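Local coordinates for protein DNA polymerase (PDB 2PY5) that copies the viral genome by protein-primed, strand-displacing DNA synthesis with high processivity and fidelity, and also carries a 3'-5' exonuclease activity, at residues Met48-Val51 against Asp57-Phe60; Leu216-Glu221 against Pro268-Gly273; Gly511-Gly516 against Asp520-Lys525. The protein carries 2 engineered substitutions. One frame throughout, in Å; residues are numbered along the deposited sequence.

Interaction 1 of 3, residues Met48-Val51 against Asp57-Phe60; sequences MAWV and DLYF
V51 and L58 mark the closest approach of the two backbones, their CA atoms 8.5 Å apart, a spacing at which side chains alone can bridge helix 44-54 and strand 57-60. The helical residues keep regular helical backbone angles and the strand residues extended ones, and the buried surface is small, 119 Å² summed over both sides. L58 carries the contact from the strand side. Its CG lies anti to the carbonyl carbon (chi1 -49°), and the fork above it divides the work. CD1 reaches CG2 of V51 at 3.8 Å and sits equally far, 3.8 Å, from CZ3 of W50. The other branch, CD2, turns to the outer end of the indole and comes within 3.7 Å of CH2 of W50. W50 and L58 approach from opposite directions, the methyl meeting the six-membered ring obliquely. W50 gets there because its CG is anti to the backbone N (chi1 171°), which carries the indole from the helix over to L58. The indole also stacks on Y29 and meets Y9 edge-to-face, while L58 adds an aliphatic contact at its six-membered ring. On the strand, L58 makes backbone bonds to V118 and Y120, and D57 and Y59 make theirs to Y9, which places L58 inside the sheet. Helix 44-54 links edge strand 38-41 to strand 57-60, which runs the same way in the mixed sheet, and the three together make a beta-alpha-beta crossover of the RNase H-like fold shared by DnaQ-type 3'-5' exonucleases.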
loop_
_atom_site.group_PDB
_atom_site.type_symbol
_atom_site.label_atom_id
_atom_site.label_comp_id
_atom_site.label_asym_id
_atom_site.label_seq_id
_atom_site.Cartn_x
_atom_site.Cartn_y
_atom_site.Cartn_z
ATOM N N MET F 48 18.207 23.134 -9.908
ATOM C CA MET F 48 18.863 22.970 -8.605
ATOM C C MET F 48 19.350 24.317 -8.023
ATOM O O MET F 48 19.349 24.510 -6.803
ATOM C CB MET F 48 20.012 21.961 -8.688
ATOM C CG MET F 48 19.522 20.558 -8.939
ATOM S SD MET F 48 18.381 19.921 -7.678
ATOM C CE MET F 48 19.400 19.976 -6.185
ATOM N N ALA F 49 19.783 25.246 -8.870
ATOM C CA ALA F 49 20.108 26.586 -8.388
ATOM C C ALA F 49 18.886 27.201 -7.683
ATOM O O ALA F 49 19.023 27.807 -6.631
ATOM C CB ALA F 49 20.594 27.488 -9.545
ATOM N N TRP F 50 17.707 27.012 -8.272
ATOM C CA TRP F 50 16.453 27.471 -7.695
ATOM C C TRP F 50 16.168 26.736 -6.371
ATOM O O TRP F 50 15.836 27.377 -5.349
ATOM C CB TRP F 50 15.311 27.283 -8.706
ATOM C CG TRP F 50 13.948 27.522 -8.123
ATOM C CD1 TRP F 50 13.345 28.734 -7.924
ATOM C CD2 TRP F 50 13.019 26.528 -7.666
ATOM N NE1 TRP F 50 12.105 28.551 -7.363
ATOM C CE2 TRP F 50 11.875 27.213 -7.200
ATOM C CE3 TRP F 50 13.035 25.124 -7.611
ATOM C CZ2 TRP F 50 10.771 26.546 -6.673
ATOM C CZ3 TRP F 50 11.927 24.460 -7.086
ATOM C CH2 TRP F 50 10.803 25.181 -6.638
ATOM N N VAL F 51 16.320 25.417 -6.384
ATOM C CA VAL F 51 16.137 24.605 -5.170
ATOM C C VAL F 51 16.980 25.171 -4.022
ATOM O O VAL F 51 16.504 25.282 -2.890
ATOM C CB VAL F 51 16.537 23.127 -5.388
ATOM C CG1 VAL F 51 16.558 22.354 -4.055
ATOM C CG2 VAL F 51 15.628 22.451 -6.415
ATOM N N ASP F 57 9.393 23.868 0.726
ATOM C CA ASP F 57 9.077 22.462 0.756
ATOM C C ASP F 57 8.653 22.039 -0.649
ATOM O O ASP F 57 7.692 22.587 -1.192
ATOM C CB ASP F 57 7.908 22.220 1.703
ATOM C CG ASP F 57 8.259 22.452 3.161
ATOM O OD1 ASP F 57 9.448 22.654 3.491
ATOM O OD2 ASP F 57 7.316 22.419 3.993
ATOM N N LEU F 58 9.357 21.066 -1.224
ATOM C CA LEU F 58 9.097 20.602 -2.588
ATOM C C LEU F 58 8.546 19.207 -2.523
ATOM O O LEU F 58 8.890 18.436 -1.625
ATOM C CB LEU F 58 10.369 20.562 -3.436
ATOM C CG LEU F 58 11.273 21.783 -3.462
ATOM C CD1 LEU F 58 12.400 21.628 -4.536
ATOM C CD2 LEU F 58 10.479 23.091 -3.597
ATOM N N TYR F 59 7.705 18.890 -3.492
ATOM C CA TYR F 59 7.098 17.570 -3.610
ATOM C C TYR F 59 7.303 17.023 -5.002
ATOM O O TYR F 59 6.990 17.713 -5.988
ATOM C CB TYR F 59 5.593 17.674 -3.344
ATOM C CG TYR F 59 5.297 17.951 -1.904
ATOM C CD1 TYR F 59 5.324 19.251 -1.397
ATOM C CD2 TYR F 59 5.026 16.901 -1.035
ATOM C CE1 TYR F 59 5.072 19.497 -0.059
ATOM C CE2 TYR F 59 4.773 17.137 0.300
ATOM C CZ TYR F 59 4.809 18.425 0.785
ATOM O OH TYR F 59 4.561 18.657 2.129
ATOM N N PHE F 60 7.820 15.798 -5.094
ATOM C CA PHE F 60 7.843 15.047 -6.347
ATOM C C PHE F 60 6.956 13.843 -6.145
ATOM O O PHE F 60 6.909 13.269 -5.026
ATOM C CB PHE F 60 9.255 14.558 -6.713
ATOM C CG PHE F 60 10.165 15.641 -7.244
ATOM C CD1 PHE F 60 10.822 16.508 -6.379
ATOM C CD2 PHE F 60 10.383 15.763 -8.603
ATOM C CE1 PHE F 60 11.666 17.473 -6.864
ATOM C CE2 PHE F 60 11.235 16.750 -9.087
ATOM C CZ PHE F 60 11.877 17.591 -8.211
#

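Interaction 2 of 3, residues Leu216-Glu221 against Pro268-Gly273; sequences LGLDKE and PIVFEG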
loop_
_atom_site.group_PDB
_atom_site.type_symbol
_atom_site.label_atom_id
_atom_site.label_comp_id
_atom_site.label_asym_id
_atom_site.label_seq_id
_atom_site.Cartn_x
_atom_site.Cartn_y
_atom_site.Cartn_z
ATOM N N LEU F 216 11.017 -2.940 23.387
ATOM C CA LEU F 216 11.401 -3.459 22.095
ATOM C C LEU F 216 11.321 -4.996 22.048
ATOM O O LEU F 216 10.920 -5.557 21.030
ATOM C CB LEU F 216 12.797 -2.977 21.712
ATOM C CG LEU F 216 12.880 -1.458 21.485
ATOM C CD1 LEU F 216 14.343 -1.015 21.283
ATOM C CD2 LEU F 216 12.015 -1.008 20.314
ATOM N N GLY F 217 11.687 -5.657 23.143
ATOM C CA GLY F 217 11.633 -7.132 23.182
ATOM C C GLY F 217 10.209 -7.656 23.093
ATOM O O GLY F 217 9.930 -8.639 22.389
ATOM N N LEU F 218 9.295 -7.005 23.802
ATOM C CA LEU F 218 7.904 -7.429 23.752
ATOM C C LEU F 218 7.308 -7.114 22.404
ATOM O O LEU F 218 6.537 -7.913 21.865
ATOM C CB LEU F 218 7.071 -6.784 24.862
ATOM C CG LEU F 218 7.325 -7.329 26.274
ATOM C CD1 LEU F 218 6.340 -6.683 27.238
ATOM C CD2 LEU F 218 7.225 -8.862 26.332
ATOM N N ASP F 219 7.628 -5.937 21.852
ATOM C CA ASP F 219 7.124 -5.576 20.536
ATOM C C ASP F 219 7.550 -6.605 19.486
ATOM O O ASP F 219 6.774 -6.950 18.618
ATOM C CB ASP F 219 7.603 -4.184 20.117
ATOM C CG ASP F 219 6.880 -3.689 18.899
ATOM O OD1 ASP F 219 7.482 -3.717 17.804
ATOM O OD2 ASP F 219 5.674 -3.332 19.034
ATOM N N LYS F 220 8.800 -7.053 19.563
ATOM C CA LYS F 220 9.325 -8.038 18.632
ATOM C C LYS F 220 8.516 -9.352 18.689
ATOM O O LYS F 220 8.188 -9.913 17.659
ATOM C CB LYS F 220 10.810 -8.298 18.914
ATOM C CG LYS F 220 11.470 -9.263 17.954
ATOM C CD LYS F 220 13.009 -9.259 18.110
ATOM N N GLU F 221 8.187 -9.808 19.897
ATOM C CA GLU F 221 7.342 -11.011 20.051
ATOM C C GLU F 221 5.955 -10.823 19.455
ATOM O O GLU F 221 5.453 -11.678 18.726
ATOM C CB GLU F 221 7.227 -11.432 21.526
ATOM C CG GLU F 221 8.540 -11.864 22.140
ATOM C CD GLU F 221 8.392 -12.490 23.517
ATOM O OE1 GLU F 221 9.400 -13.045 24.009
ATOM O OE2 GLU F 221 7.274 -12.469 24.089
ATOM N N PRO F 268 0.478 -5.715 28.193
ATOM C CA PRO F 268 0.257 -7.153 28.220
ATOM C C PRO F 268 0.830 -7.823 29.462
ATOM O O PRO F 268 1.687 -7.252 30.147
ATOM C CB PRO F 268 1.012 -7.651 26.983
ATOM C CG PRO F 268 2.058 -6.664 26.772
ATOM C CD PRO F 268 1.452 -5.335 27.153
ATOM N N ILE F 269 0.359 -9.037 29.728
ATOM C CA ILE F 269 0.963 -9.909 30.717
ATOM C C ILE F 269 1.589 -11.110 29.999
ATOM O O ILE F 269 0.946 -11.756 29.165
ATOM C CB ILE F 269 -0.060 -10.368 31.765
ATOM C CG1 ILE F 269 -0.537 -9.169 32.583
ATOM C CG2 ILE F 269 0.534 -11.435 32.679
ATOM C CD1 ILE F 269 -1.610 -9.513 33.597
ATOM N N VAL F 270 2.852 -11.365 30.303
ATOM C CA VAL F 270 3.565 -12.510 29.731
ATOM C C VAL F 270 3.225 -13.764 30.535
ATOM O O VAL F 270 3.112 -13.719 31.781
ATOM C CB VAL F 270 5.091 -12.301 29.809
ATOM C CG1 VAL F 270 5.851 -13.548 29.358
ATOM C CG2 VAL F 270 5.502 -11.093 29.009
ATOM N N PHE F 271 3.104 -14.900 29.834
ATOM C CA PHE F 271 2.916 -16.198 30.488
ATOM C C PHE F 271 3.805 -17.246 29.837
ATOM O O PHE F 271 4.171 -17.104 28.681
ATOM C CB PHE F 271 1.443 -16.647 30.445
ATOM C CG PHE F 271 0.871 -16.769 29.064
ATOM C CD1 PHE F 271 1.006 -17.947 28.318
ATOM C CD2 PHE F 271 0.183 -15.708 28.495
ATOM C CE1 PHE F 271 0.478 -18.042 27.043
ATOM C CE2 PHE F 271 -0.358 -15.812 27.226
ATOM C CZ PHE F 271 -0.202 -16.958 26.495
ATOM N N GLU F 272 4.155 -18.282 30.599
ATOM C CA GLU F 272 4.862 -19.451 30.051
ATOM C C GLU F 272 3.838 -20.541 29.758
ATOM O O GLU F 272 2.771 -20.601 30.384
ATOM C CB GLU F 272 5.955 -19.946 31.010
ATOM C CG GLU F 272 7.087 -18.945 31.245
ATOM C CD GLU F 272 7.787 -18.477 29.956
ATOM O OE1 GLU F 272 8.555 -19.268 29.368
ATOM O OE2 GLU F 272 7.583 -17.308 29.545
ATOM N N GLY F 273 4.149 -21.404 28.791
ATOM C CA GLY F 273 3.270 -22.497 28.462
ATOM C C GLY F 273 2.030 -22.066 27.724
ATOM O O GLY F 273 2.068 -21.103 26.959
#
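L218 and V270 join a helix to a strand of an antiparallel sheet, an alpha-on-beta packing in which a single leucine fork reaches both P268 and V270. Helix 216-223 belongs to a region involved in DNA binding, in coordinating synthesis with degradation and in terminal protein interaction. Strand 267-272 pairs with strand 340-356, and its position is consistent with the TPR1 insertion of protein-primed B-family polymerases. The CB bonds give the alternation directly: P268 and V270 point toward the helix, and I269 between them points away. L218 aims its own CB at the strand, and with CG anti to the carbonyl carbon (chi1 -73°) its fork splits, CD2 turning to V270 and CD1 to P268. L218 and V270 run at a slant to each other, meeting through one methyl from each. P268 offers the pyrrolidine ring instead, whose CG is the atom nearest the leucine. The area involved is modest, 110 Å², and the CA atoms of L218 and P268 stay 8.9 Å apart, which leaves the joining to the side chains. P268 also touches L214 and F353 and is buried, whereas V270 is exposed. D219 forms a salt bridge with R223 inside the helix, and its hydrogen bond with T427 is an outward tie. In the fork itself, CD2 of L218 approaches CG2 of V270 to 3.9 Å, and CD1 of L218 lies 4.3 Å from CG of P268.

Interaction 3 of 3, residues Gly511-Gly516 against Asp520-Lys525; sequences GKLVEG and DYTDIK. With EDO (1,2-ethanediol), chain Y.
The carboxylate of D523 is touched by L513 across the turn, CD2 of the leucine lying 3.8 Å from OD2, with the two side chains crossing at about a right angle. The same OD2 receives the hydroxyl OG1 of T522 from above the carboxylate plane, 42° out of it. The ring of Y521 has the carbonyl O of D523 in plane at its edge and meets Y505 edge-to-face. The carboxylate of E515 is met at OE2 by O1 of an ethanediol molecule, a hydrogen bond of 2.7 Å.

The touching parts, CA 513 to 516 against CA 520 to 525, run 124° apart, and each segment pairs with strand 499-509: V514 bonds to K507 and K525 to I504, while T522 and D523 both face M506 in a classic beta bulge. L513 and K525 also both touch M506. Direct backbone proximity is confined to the end near the turn, where CA of G516 is 3.5 Å from O of D520. D520 is drawn elsewhere, into a salt bridge with K507.

At the far end of 520-525, K525 reaches back to E515 without pairing, OE2 to NZ 4.0 Å. K525 bends at chi3 (74°), bringing NZ to 2.7 Å from O1 and 3.0 Å from O2 of the ethanediol, which probably comes from the crystallisation liquor. The side chain of K525 lies about 7 Å from that of K529, which stabilises the primer terminus at the polymerisation site. Attraction between E515 and K525 is probably direct but falls short of a salt bridge, while the hydrogen bonding runs from NZ through O1 to OE2 and, weakly, through a water; in solution water could plausibly take the diol's place.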
loop_
_atom_site.group_PDB
_atom_site.type_symbol
_atom_site.label_atom_id
_atom_site.label_comp_id
_atom_site.label_asym_id
_atom_site.label_seq_id
_atom_site.Cartn_x
_atom_site.Cartn_y
_atom_site.Cartn_z
ATOM N N GLY F 511 -27.110 4.998 -20.190
ATOM C CA GLY F 511 -26.003 5.171 -21.136
ATOM C C GLY F 511 -24.630 4.802 -20.595
ATOM O O GLY F 511 -23.609 5.153 -21.195
ATOM N N LYS F 512 -24.601 4.087 -19.474
ATOM C CA LYS F 512 -23.351 3.702 -18.825
ATOM C C LYS F 512 -23.396 2.217 -18.487
ATOM O O LYS F 512 -24.467 1.667 -18.246
ATOM C CB LYS F 512 -23.128 4.530 -17.559
ATOM C CG LYS F 512 -23.272 6.039 -17.777
ATOM C CD LYS F 512 -22.893 6.809 -16.525
ATOM C CE LYS F 512 -23.314 8.272 -16.608
ATOM N NZ LYS F 512 -24.789 8.443 -16.822
ATOM N N LEU F 513 -22.233 1.576 -18.487
ATOM C CA LEU F 513 -22.141 0.149 -18.190
ATOM C C LEU F 513 -21.934 -0.049 -16.700
ATOM O O LEU F 513 -21.011 0.523 -16.111
ATOM C CB LEU F 513 -20.975 -0.509 -18.937
ATOM C CG LEU F 513 -21.122 -1.284 -20.247
ATOM C CD1 LEU F 513 -20.030 -2.354 -20.247
ATOM C CD2 LEU F 513 -22.493 -1.909 -20.458
ATOM N N VAL F 514 -22.777 -0.880 -16.096
ATOM C CA VAL F 514 -22.626 -1.262 -14.701
ATOM C C VAL F 514 -22.761 -2.773 -14.586
ATOM O O VAL F 514 -23.153 -3.434 -15.550
ATOM C CB VAL F 514 -23.674 -0.583 -13.814
ATOM C CG1 VAL F 514 -23.542 0.949 -13.918
ATOM C CG2 VAL F 514 -25.079 -1.046 -14.196
ATOM N N GLU F 515 -22.449 -3.310 -13.417
ATOM C CA GLU F 515 -22.497 -4.757 -13.194
ATOM C C GLU F 515 -23.904 -5.291 -13.423
ATOM O O GLU F 515 -24.890 -4.694 -12.989
ATOM C CB GLU F 515 -21.984 -5.141 -11.797
ATOM C CG GLU F 515 -20.480 -5.092 -11.669
ATOM C CD GLU F 515 -19.919 -3.686 -11.546
ATOM O OE1 GLU F 515 -20.675 -2.746 -11.238
ATOM O OE2 GLU F 515 -18.700 -3.529 -11.740
ATOM N N GLY F 516 -23.981 -6.394 -14.157
ATOM C CA GLY F 516 -25.234 -7.042 -14.491
ATOM C C GLY F 516 -25.260 -8.463 -13.974
ATOM O O GLY F 516 -24.476 -8.846 -13.117
ATOM N N ASP F 520 -29.924 -10.453 -16.848
ATOM C CA ASP F 520 -30.062 -9.027 -17.036
ATOM C C ASP F 520 -28.666 -8.490 -17.344
ATOM O O ASP F 520 -27.960 -7.989 -16.459
ATOM C CB ASP F 520 -30.623 -8.404 -15.758
ATOM C CG ASP F 520 -30.928 -6.931 -15.902
ATOM O OD1 ASP F 520 -31.052 -6.442 -17.047
ATOM O OD2 ASP F 520 -31.042 -6.266 -14.847
ATOM N N TYR F 521 -28.274 -8.664 -18.606
ATOM C CA TYR F 521 -26.991 -8.173 -19.114
ATOM C C TYR F 521 -27.153 -7.691 -20.555
ATOM O O TYR F 521 -28.053 -8.133 -21.289
ATOM C CB TYR F 521 -25.886 -9.269 -19.030
ATOM C CG TYR F 521 -25.812 -10.138 -20.259
ATOM C CD1 TYR F 521 -24.805 -9.968 -21.199
ATOM C CD2 TYR F 521 -26.784 -11.093 -20.512
ATOM C CE1 TYR F 521 -24.773 -10.741 -22.363
ATOM C CE2 TYR F 521 -26.758 -11.864 -21.660
ATOM C CZ TYR F 521 -25.755 -11.683 -22.581
ATOM O OH TYR F 521 -25.741 -12.453 -23.725
ATOM N N THR F 522 -26.288 -6.763 -20.950
ATOM C CA THR F 522 -26.202 -6.341 -22.334
ATOM C C THR F 522 -24.853 -6.649 -22.993
ATOM O O THR F 522 -24.791 -6.821 -24.220
ATOM C CB THR F 522 -26.539 -4.847 -22.498
ATOM O OG1 THR F 522 -25.625 -4.047 -21.764
ATOM C CG2 THR F 522 -27.942 -4.571 -22.007
ATOM N N ASP F 523 -23.794 -6.688 -22.187
ATOM C CA ASP F 523 -22.432 -6.849 -22.692
ATOM C C ASP F 523 -21.525 -7.536 -21.656
ATOM O O ASP F 523 -21.929 -7.803 -20.523
ATOM C CB ASP F 523 -21.829 -5.476 -23.034
ATOM C CG ASP F 523 -22.660 -4.694 -24.042
ATOM O OD1 ASP F 523 -22.553 -4.960 -25.272
ATOM O OD2 ASP F 523 -23.425 -3.801 -23.601
ATOM N N ILE F 524 -20.278 -7.785 -22.051
ATOM C CA ILE F 524 -19.288 -8.429 -21.206
ATOM C C ILE F 524 -18.122 -7.464 -20.975
ATOM O O ILE F 524 -17.649 -6.838 -21.926
ATOM C CB ILE F 524 -18.755 -9.728 -21.873
ATOM C CG1 ILE F 524 -19.834 -10.819 -21.885
ATOM C CG2 ILE F 524 -17.482 -10.228 -21.177
ATOM C CD1 ILE F 524 -20.333 -11.233 -20.498
ATOM N N LYS F 525 -17.693 -7.342 -19.726
ATOM C CA LYS F 525 -16.461 -6.627 -19.387
ATOM C C LYS F 525 -15.370 -7.664 -19.211
ATOM O O LYS F 525 -15.471 -8.528 -18.338
ATOM C CB LYS F 525 -16.601 -5.839 -18.084
ATOM C CG LYS F 525 -15.295 -5.183 -17.617
ATOM C CD LYS F 525 -15.511 -4.240 -16.444
ATOM C CE LYS F 525 -15.769 -4.974 -15.157
ATOM N NZ LYS F 525 -15.380 -4.125 -13.977
HETATM C C1 EDO Y . -16.520 -5.592 -10.851
HETATM O O1 EDO Y . -16.928 -5.540 -12.224
HETATM C C2 EDO Y . -15.091 -6.115 -10.743
HETATM O O2 EDO Y . -14.185 -5.354 -11.559
HETATM O O HOH W 1 -16.980 -1.533 -13.800
#

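Overall arrangement
The three contacts follow one another along the chain and lie far apart: centres of interactions 1 and 2 are about 46 Å apart, those of 1 and 3 about 47 Å, and those of 2 and 3 about 53 Å, on opposite sides of the chain's centre. Each involves a different sheet: the mixed exonuclease sheet for interaction 1, the one pairing strands 267-272 and 340-356 for interaction 2, and the one pairing strand 499-509 with 512-515 and 523-530 for interaction 3. Only interaction 2 crosses a functional border, from the DNA-binding and coordinating region into the polymerisation region. The three are therefore separate local joints, with no touch between them.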